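Local structure of AAA ATPase, central region (Enterococcus faecium, 2R9G) at residues 51-54 against 55-58; 28-31 against 32-36. The protein probably hydrolyses ATP as an AAA+ ATPase of the MgsA family, of which this C-terminal fragment is a helical, subunit-joining region. All coordinates share one frame; numbering follows the deposited sequence.

Contact 1 of 2, residues 51-54 against 55-58; sequences RRLM and VIGY. With ACT (acetate ion), chain R.
Arg52 and Ile56 meet one turn apart on helix 46-61, where the regular i to i+4 ladder of an alpha helix joins the two segments. Val55, Ile56, Gly57 and Tyr58 donate their backbone N in turn to the O atoms of Arg51, Arg52, Leu53 and Met54. Ile56 carries CG1 beside its own backbone N (chi1 -64°). This puts Ile56 CG1 off the oxygen end of the Arg52 carbonyl, 3.2 Å from Arg52 O. Ile56 CD1 reaches on to Leu53 CD1, at 4.2 Å. Both side chains face the interior of the fold and touch Ile25 of helix 14-26.

Val55 runs alongside Arg52, and the two point the same way. Val55 CG2 lies 4.1 Å from Arg52 NH2, oblique to the guanidinium. Arg52 is modelled in two conformers, and its NH2 forms a salt bridge with Glu86 of the second subunit.

Arg51 turns its guanidinium edge to an acetate ion, probably from the crystallisation liquor. Arg51 NH2 donates to acetate O at 2.7 Å, and Arg51 NE donates to acetate OXT at 3.3 Å. The bend at chi3 (-60°) brings Arg51 NE and NH2 round to the ion. In one conformer Arg52 NE lies 2.6 Å from acetate OXT, so the ion sits between the two arginines.

The Tyr58 ring lies beside the Met54 carbonyl. Its edge meets the oxygen near the ring plane, Tyr58 CD2 3.1 Å from Met54 O.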
ATOM      1  N   ARG C  51      17.436   4.784   0.724  1.00 26.76           N
ATOM      2  CA  ARG C  51      17.765   4.174  -0.559  1.00 28.29           C
ATOM      3  C   ARG C  51      18.157   2.725  -0.384  1.00 24.00           C
ATOM      4  O   ARG C  51      17.619   1.851  -1.071  1.00 24.10           O
ATOM      5  CB  ARG C  51      18.883   4.936  -1.265  1.00 29.31           C
ATOM      6  CG  ARG C  51      18.394   6.064  -2.148  1.00 39.33           C
ATOM      7  CD  ARG C  51      19.487   6.552  -3.093  1.00 46.30           C
ATOM      8  NE  ARG C  51      20.658   7.051  -2.373  1.00 49.86           N
ATOM      9  CZ  ARG C  51      20.783   8.288  -1.896  1.00 52.06           C
ATOM     10  NH1 ARG C  51      19.808   9.178  -2.057  1.00 51.16           N
ATOM     11  NH2 ARG C  51      21.889   8.639  -1.256  1.00 49.38           N
ATOM     12  N   ARG C  52      19.070   2.472   0.555  1.00 21.56           N
ATOM     13  CA  ARG C  52      19.497   1.117   0.851  0.50 23.05           C
ATOM     14  C   ARG C  52      18.372   0.219   1.344  1.00 25.19           C
ATOM     15  O   ARG C  52      18.289  -0.943   0.951  1.00 28.07           O
ATOM     16  CB  ARG C  52      20.669   1.121   1.824  0.50 25.12           C
ATOM     17  CG  ARG C  52      21.990   0.801   1.156  0.50 23.77           C
ATOM     18  CD  ARG C  52      22.675   2.014   0.524  0.50 24.56           C
ATOM     19  NE  ARG C  52      22.030   2.519  -0.686  0.50 20.98           N
ATOM     20  CZ  ARG C  52      22.069   1.945  -1.889  0.50 20.13           C
ATOM     21  NH1 ARG C  52      22.720   0.807  -2.090  0.50 23.78           N
ATOM     22  NH2 ARG C  52      21.451   2.526  -2.906  0.50 28.39           N
ATOM     23  N   LEU C  53      17.488   0.764   2.181  1.00 24.99           N
ATOM     24  CA  LEU C  53      16.337  -0.004   2.672  1.00 28.05           C
ATOM     25  C   LEU C  53      15.388  -0.466   1.560  1.00 27.50           C
ATOM     26  O   LEU C  53      14.924  -1.599   1.594  1.00 23.90           O
ATOM     27  CB  LEU C  53      15.571   0.761   3.756  1.00 30.31           C
ATOM     28  CG  LEU C  53      14.971  -0.094   4.878  1.00 36.26           C
ATOM     29  CD1 LEU C  53      15.809  -1.333   5.156  1.00 26.76           C
ATOM     30  CD2 LEU C  53      14.877   0.728   6.126  1.00 35.28           C
ATOM     31  N   MET C  54      15.116   0.401   0.579  1.00 24.18           N
ATOM     32  CA  MET C  54      14.297   0.019  -0.582  1.00 23.54           C
ATOM     33  C   MET C  54      14.965  -1.057  -1.450  1.00 24.36           C
ATOM     34  O   MET C  54      14.284  -1.956  -1.930  1.00 22.01           O
ATOM     35  CB  MET C  54      13.899   1.238  -1.438  1.00 22.47           C
ATOM     36  CG  MET C  54      12.875   2.167  -0.774  1.00 25.55           C
ATOM     37  SD  MET C  54      12.382   3.613  -1.728  1.00 10.33           S
ATOM     38  CE  MET C  54      13.878   4.585  -1.770  1.00 15.40           C
ATOM     39  N   VAL C  55      16.287  -0.962  -1.629  1.00 23.99           N
ATOM     40  CA  VAL C  55      17.061  -1.986  -2.345  1.00 25.17           C
ATOM     41  C   VAL C  55      16.949  -3.340  -1.648  1.00 27.89           C
ATOM     42  O   VAL C  55      16.648  -4.340  -2.300  1.00 29.10           O
ATOM     43  CB  VAL C  55      18.566  -1.607  -2.513  1.00 26.30           C
ATOM     44  CG1 VAL C  55      19.390  -2.802  -3.034  1.00 21.04           C
ATOM     45  CG2 VAL C  55      18.715  -0.443  -3.458  1.00 24.13           C
ATOM     46  N   ILE C  56      17.159  -3.352  -0.332  1.00 26.49           N
ATOM     47  CA  ILE C  56      17.139  -4.594   0.458  1.00 27.77           C
ATOM     48  C   ILE C  56      15.784  -5.304   0.353  1.00 27.59           C
ATOM     49  O   ILE C  56      15.731  -6.482   0.010  1.00 32.04           O
ATOM     50  CB  ILE C  56      17.516  -4.353   1.948  1.00 22.41           C
ATOM     51  CG1 ILE C  56      18.962  -3.862   2.075  1.00 21.45           C
ATOM     52  CG2 ILE C  56      17.360  -5.630   2.747  1.00 20.95           C
ATOM     53  CD1 ILE C  56      19.227  -3.079   3.355  1.00 22.89           C
ATOM     54  N   GLY C  57      14.701  -4.562   0.597  1.00 28.04           N
ATOM     55  CA  GLY C  57      13.350  -5.112   0.566  1.00 24.21           C
ATOM     56  C   GLY C  57      13.005  -5.745  -0.765  1.00 22.69           C
ATOM     57  O   GLY C  57      12.405  -6.815  -0.819  1.00 24.21           O
ATOM     58  N   TYR C  58      13.413  -5.091  -1.843  1.00 21.51           N
ATOM     59  CA  TYR C  58      13.138  -5.590  -3.174  1.00 19.32           C
ATOM     60  C   TYR C  58      14.144  -6.618  -3.690  1.00 15.67           C
ATOM     61  O   TYR C  58      13.806  -7.433  -4.544  1.00 20.83           O
ATOM     62  CB  TYR C  58      13.026  -4.444  -4.164  1.00 17.79           C
ATOM     63  CG  TYR C  58      11.736  -3.651  -4.081  1.00 25.32           C
ATOM     64  CD1 TYR C  58      10.522  -4.196  -4.497  1.00 26.59           C
ATOM     65  CD2 TYR C  58      11.740  -2.333  -3.634  1.00 26.41           C
ATOM     66  CE1 TYR C  58       9.343  -3.447  -4.444  1.00 27.59           C
ATOM     67  CE2 TYR C  58      10.572  -1.584  -3.567  1.00 24.75           C
ATOM     68  CZ  TYR C  58       9.382  -2.145  -3.967  1.00 20.15           C
ATOM     69  OH  TYR C  58       8.238  -1.385  -3.913  1.00 24.53           O
TER
HETATM   70  C   ACT R   1      23.803   5.603  -0.914  1.00 48.67           C
HETATM   71  O   ACT R   1      23.771   6.745  -1.419  1.00 44.52           O
HETATM   72  OXT ACT R   1      22.723   4.989  -0.934  1.00 50.48           O
HETATM   73  CH3 ACT R   1      25.044   5.000  -0.320  1.00 50.97           C

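Contact 2 of 2, residues 28-31 against 32-36; sequences SDVD and AALHY
Asp31 OD1 is gripped by two backbone N-H groups, those of Tyr172 and Tyr173 of the third subunit, while Asp31 OD2 bonds to Tyr189 OH of the same subunit. The carboxylate is therefore committed to the subunit interface. Across the local contact, Asp31 works through its backbone: Asp31 O accepts from His35 N at 3.0 Å.

Asp29, the N-cap of helix 30-43, bends its carboxylate over the start of the helix. With CG trans to the backbone N (chi1 -165°), Asp29 OD1 swings forward to take the N-H of Ala32, 3.1 Å from Ala32 N. The bond is fairly straight at the hydrogen (163°), but the donor comes from above the carboxylate plane. The same group rests on the Ala32 methyl, with Asp29 CG 3.5 Å from Ala32 CB. Asp29 O takes Ala33 N in the first regular helical bond, while the side chain caps Ala32 N.

Val30 and Leu34 run side by side. Val30 CG1 touches Leu34 CD1 at 3.9 Å, and Leu34 N donates to Val30 O at 2.9 Å. Val30 also packs on Val96 and Cys99 of helix 88-100.

Further along, the edge of the His35 ring stands over a face of Tyr36, with His35 CD2 3.5 Å above the plane of the Tyr36 ring.

Just before the cap, Ser28 has a positive phi and closes a Schellman motif that ends helix 14-26. The arrangement is a tight helix-to-helix turn: a Schellman C-cap followed at once by an aspartate N-cap.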
ATOM      1  N   SER C  28      18.532 -12.388   8.117  1.00 26.70           N
ATOM      2  CA  SER C  28      17.472 -12.555   9.124  1.00 29.00           C
ATOM      3  C   SER C  28      17.887 -12.267  10.569  1.00 30.05           C
ATOM      4  O   SER C  28      17.289 -12.790  11.510  1.00 29.76           O
ATOM      5  CB  SER C  28      16.777 -13.928   9.002  1.00 29.40           C
ATOM      6  OG  SER C  28      16.205 -14.117   7.715  1.00 31.83           O
ATOM      7  N   ASP C  29      18.890 -11.410  10.744  1.00 31.60           N
ATOM      8  CA  ASP C  29      19.371 -11.063  12.083  1.00 31.29           C
ATOM      9  C   ASP C  29      18.849  -9.687  12.472  1.00 27.64           C
ATOM     10  O   ASP C  29      19.455  -8.674  12.128  1.00 25.54           O
ATOM     11  CB  ASP C  29      20.908 -11.094  12.120  1.00 30.30           C
ATOM     12  CG  ASP C  29      21.477 -11.107  13.536  1.00 35.06           C
ATOM     13  OD1 ASP C  29      20.873 -10.520  14.461  1.00 33.99           O
ATOM     14  OD2 ASP C  29      22.563 -11.701  13.721  1.00 42.59           O
ATOM     15  N   VAL C  30      17.733  -9.662  13.196  1.00 25.71           N
ATOM     16  CA  VAL C  30      17.098  -8.406  13.632  1.00 27.31           C
ATOM     17  C   VAL C  30      18.061  -7.514  14.414  1.00 25.42           C
ATOM     18  O   VAL C  30      18.208  -6.332  14.105  1.00 31.29           O
ATOM     19  CB  VAL C  30      15.842  -8.658  14.502  1.00 25.55           C
ATOM     20  CG1 VAL C  30      15.171  -7.352  14.852  1.00 29.43           C
ATOM     21  CG2 VAL C  30      14.874  -9.547  13.785  1.00 25.37           C
ATOM     22  N   ASP C  31      18.730  -8.098  15.406  1.00 27.57           N
ATOM     23  CA  ASP C  31      19.556  -7.345  16.352  1.00 26.50           C
ATOM     24  C   ASP C  31      20.771  -6.718  15.698  1.00 22.25           C
ATOM     25  O   ASP C  31      21.133  -5.587  16.013  1.00 27.16           O
ATOM     26  CB  ASP C  31      19.967  -8.241  17.518  1.00 26.77           C
ATOM     27  CG  ASP C  31      18.771  -8.802  18.261  1.00 32.90           C
ATOM     28  OD1 ASP C  31      17.983  -7.994  18.803  1.00 34.59           O
ATOM     29  OD2 ASP C  31      18.612 -10.043  18.288  1.00 32.89           O
ATOM     30  N   ALA C  32      21.385  -7.452  14.772  1.00 26.81           N
ATOM     31  CA  ALA C  32      22.526  -6.945  14.023  1.00 27.06           C
ATOM     32  C   ALA C  32      22.092  -5.863  13.053  1.00 25.37           C
ATOM     33  O   ALA C  32      22.774  -4.857  12.907  1.00 36.13           O
ATOM     34  CB  ALA C  32      23.226  -8.063  13.296  1.00 21.81           C
ATOM     35  N   ALA C  33      20.942  -6.058  12.410  1.00 27.04           N
ATOM     36  CA  ALA C  33      20.410  -5.061  11.474  1.00 26.18           C
ATOM     37  C   ALA C  33      20.032  -3.768  12.176  1.00 21.23           C
ATOM     38  O   ALA C  33      20.235  -2.678  11.633  1.00 31.93           O
ATOM     39  CB  ALA C  33      19.231  -5.615  10.717  1.00 16.39           C
ATOM     40  N   LEU C  34      19.503  -3.890  13.388  1.00 21.11           N
ATOM     41  CA  LEU C  34      19.145  -2.728  14.189  1.00 22.69           C
ATOM     42  C   LEU C  34      20.380  -2.020  14.722  1.00 27.32           C
ATOM     43  O   LEU C  34      20.392  -0.796  14.836  1.00 27.20           O
ATOM     44  CB  LEU C  34      18.188  -3.110  15.317  1.00 24.39           C
ATOM     45  CG  LEU C  34      16.746  -3.406  14.868  1.00 28.00           C
ATOM     46  CD1 LEU C  34      15.907  -3.747  16.069  1.00 21.12           C
ATOM     47  CD2 LEU C  34      16.111  -2.245  14.101  1.00 20.51           C
ATOM     48  N   HIS C  35      21.426  -2.794  15.014  1.00 27.95           N
ATOM     49  CA  HIS C  35      22.715  -2.234  15.388  1.00 25.15           C
ATOM     50  C   HIS C  35      23.299  -1.387  14.263  1.00 27.40           C
ATOM     51  O   HIS C  35      23.730  -0.256  14.501  1.00 31.44           O
ATOM     52  CB  HIS C  35      23.702  -3.336  15.774  1.00 28.09           C
ATOM     53  CG  HIS C  35      25.129  -2.890  15.734  1.00 27.42           C
ATOM     54  ND1 HIS C  35      25.659  -2.024  16.665  1.00 28.61           N
ATOM     55  CD2 HIS C  35      26.124  -3.156  14.857  1.00 32.41           C
ATOM     56  CE1 HIS C  35      26.924  -1.789  16.372  1.00 32.28           C
ATOM     57  NE2 HIS C  35      27.231  -2.462  15.279  1.00 35.52           N
ATOM     58  N   TYR C  36      23.302  -1.930  13.043  1.00 29.34           N
ATOM     59  CA  TYR C  36      23.830  -1.200  11.888  1.00 24.08           C
ATOM     60  C   TYR C  36      22.946  -0.047  11.450  1.00 26.64           C
ATOM     61  O   TYR C  36      23.465   0.972  10.994  1.00 23.69           O
ATOM     62  CB  TYR C  36      24.164  -2.130  10.716  1.00 20.56           C
ATOM     63  CG  TYR C  36      25.299  -3.067  11.054  1.00 23.88           C
ATOM     64  CD1 TYR C  36      26.578  -2.576  11.337  1.00 21.12           C
ATOM     65  CD2 TYR C  36      25.087  -4.437  11.132  1.00 22.14           C
ATOM     66  CE1 TYR C  36      27.623  -3.442  11.676  1.00 24.83           C
ATOM     67  CE2 TYR C  36      26.107  -5.304  11.474  1.00 23.52           C
ATOM     68  CZ  TYR C  36      27.370  -4.807  11.738  1.00 24.75           C
ATOM     69  OH  TYR C  36      28.368  -5.688  12.057  1.00 29.89           O
TER

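Overall arrangement
Contact 2 comes first along the chain, at the start of helix 30-43. Contact 1 follows in the middle of helix 46-61, the next helix. Their centres are 15 Å apart, and the nearest atoms are about 8 Å apart, so they do not touch. Both pack against helices 14-26 and 88-100, which link them within one helical bundle. Contact 1 lies nearer the centre of the chain, about 10 Å from it, against 22 Å for contact 2. Each also faces a different neighbour: residues 51-58 meet the second subunit, residues 28-36 the third. Adjacent helices thus serve two separate interfaces of the four-chain assembly.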